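Local coordinates for methyltransferase (Streptomyces regensis, PDB 5N5D) that transfers a methyl group from S-adenosylmethionine to a hydroxyl oxygen as an O-methyltransferase of tomaymycin biosynthesis, at the interface of chains A and B. Residues are numbered along the deposited sequence; one frame, centred on the assembly and turned at random. Chains: chain A/B, Methyltransferase.

The interface of chains A and B. Residues chain A 12-13, 16; chain B 175, 178, 216.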
ATOM      1  N   SER A  12      -1.639   0.697 -20.202  1.00 18.17           N
ATOM      2  CA  SER A  12      -1.550  -0.693 -20.639  0.50 19.41           C
ATOM      3  C   SER A  12      -1.159  -1.608 -19.487  1.00 18.06           C
ATOM      4  O   SER A  12      -1.709  -2.704 -19.335  1.00 17.25           O
ATOM      5  CB  SER A  12      -0.545  -0.816 -21.786  0.50 21.11           C
ATOM      6  OG  SER A  12      -0.331  -2.172 -22.149  0.50 22.01           O
ATOM      7  N   VAL A  13      -0.210  -1.174 -18.659  1.00 18.29           N
ATOM      8  CA  VAL A  13       0.188  -1.977 -17.508  1.00 17.81           C
ATOM      9  C   VAL A  13      -0.945  -2.058 -16.491  1.00 18.81           C
ATOM     10  O   VAL A  13      -1.228  -3.131 -15.941  1.00 17.11           O
ATOM     11  CB  VAL A  13       1.475  -1.395 -16.900  1.00 18.61           C
ATOM     12  CG1 VAL A  13       1.821  -2.090 -15.594  1.00 17.45           C
ATOM     13  CG2 VAL A  13       2.616  -1.516 -17.890  1.00 21.28           C
ATOM     14  N   TYR A  16      -3.603  -4.337 -17.771  1.00 16.28           N
ATOM     15  CA  TYR A  16      -3.142  -5.720 -17.692  1.00 15.67           C
ATOM     16  C   TYR A  16      -3.309  -6.276 -16.282  1.00 15.77           C
ATOM     17  O   TYR A  16      -3.922  -7.330 -16.084  1.00 15.80           O
ATOM     18  CB  TYR A  16      -1.679  -5.820 -18.137  1.00 15.36           C
ATOM     19  CG  TYR A  16      -1.081  -7.157 -17.769  1.00 15.09           C
ATOM     20  CD1 TYR A  16      -1.349  -8.293 -18.522  1.00 14.37           C
ATOM     21  CD2 TYR A  16      -0.276  -7.288 -16.654  1.00 16.03           C
ATOM     22  CE1 TYR A  16      -0.823  -9.518 -18.166  1.00 14.52           C
ATOM     23  CE2 TYR A  16       0.255  -8.506 -16.290  1.00 16.37           C
ATOM     24  CZ  TYR A  16      -0.024  -9.619 -17.044  1.00 14.31           C
ATOM     25  OH  TYR A  16       0.522 -10.817 -16.642  1.00 16.38           O
TER
ATOM     26  N   GLY B 175       7.293  -2.502 -17.877  1.00 18.93           N
ATOM     27  CA  GLY B 175       6.144  -2.731 -18.730  1.00 20.14           C
ATOM     28  C   GLY B 175       6.213  -4.001 -19.546  1.00 18.86           C
ATOM     29  O   GLY B 175       5.260  -4.305 -20.279  1.00 21.30           O
ATOM     30  N   THR B 178       3.313  -6.984 -19.960  1.00 16.78           N
ATOM     31  CA  THR B 178       2.157  -7.040 -20.848  1.00 16.64           C
ATOM     32  C   THR B 178       2.423  -7.858 -22.108  1.00 17.52           C
ATOM     33  O   THR B 178       1.495  -8.059 -22.903  1.00 19.89           O
ATOM     34  CB  THR B 178       1.720  -5.629 -21.251  1.00 17.63           C
ATOM     35  OG1 THR B 178       2.723  -5.038 -22.081  1.00 19.30           O
ATOM     36  CG2 THR B 178       1.495  -4.756 -20.020  1.00 18.14           C
ATOM     37  N   TYR B 216      10.614   3.706 -12.338  1.00 15.40           N
ATOM     38  CA  TYR B 216       9.302   3.121 -12.570  1.00 14.62           C
ATOM     39  C   TYR B 216       9.341   1.623 -12.294  1.00 15.37           C
ATOM     40  O   TYR B 216      10.178   0.903 -12.848  1.00 17.17           O
ATOM     41  CB  TYR B 216       8.895   3.402 -14.016  1.00 14.04           C
ATOM     42  CG  TYR B 216       7.657   2.707 -14.532  1.00 15.66           C
ATOM     43  CD1 TYR B 216       6.416   2.909 -13.951  1.00 15.38           C
ATOM     44  CD2 TYR B 216       7.728   1.897 -15.654  1.00 18.33           C
ATOM     45  CE1 TYR B 216       5.280   2.283 -14.457  1.00 17.23           C
ATOM     46  CE2 TYR B 216       6.614   1.280 -16.163  1.00 19.16           C
ATOM     47  CZ  TYR B 216       5.393   1.476 -15.570  1.00 18.40           C
ATOM     48  OH  TYR B 216       4.284   0.848 -16.096  1.00 19.63           O
TER
HETATM   49  O   HOH W   1       2.279  -2.409 -22.749  0.50 25.79           O
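A:Tyr16 has the backbone of B:Thr178 over one face of its ring, near CG. The methyl CG2 of B:Thr178 packs just past the root of the ring, 3.8 Å from CB of A:Tyr16. B:Tyr216 makes its contact with the end of the ring, not a face. The phenol oxygen OH of B:Tyr216 points at A:Val13, which approaches from the opposite direction, and lies 3.4 Å from its methyl CG2. CG2 of A:Val13 is anti to its own carbonyl carbon. This CG2 of A:Val13 also packs against CA of B:Gly175 at 3.8 Å, roughly at right angles to the phenol oxygen.

B:Thr178 hides more surface than the other residues here. Its CG2 fits against one side of helix 6-21, between A:Ser12, A:Val13 and A:Tyr16. Its hydroxyl OG1 sits between backbone N and carbonyl carbon (chi1 68°). OG1 of B:Thr178 hydrogen-bonds to the carbonyl O of B:Gly175 at 3.2 Å, almost in line with that C=O. This bond probably steadies the 3-10 turn 173-178. A water bridges the chains, 2.7 Å from both OG1 of B:Thr178 and OG of A:Ser12. An alanine at B:Thr178 would probably leave CB of A:Tyr16 and OG of A:Ser12 without their methyl neighbour, and the water and the carbonyl O of B:Gly175 without this hydroxyl partner.

The patch packs helix 6-21 of one chain against the other in the deposited assembly. Its two-fold twin does the same, so the pair probably helps hold a methyltransferase dimer together.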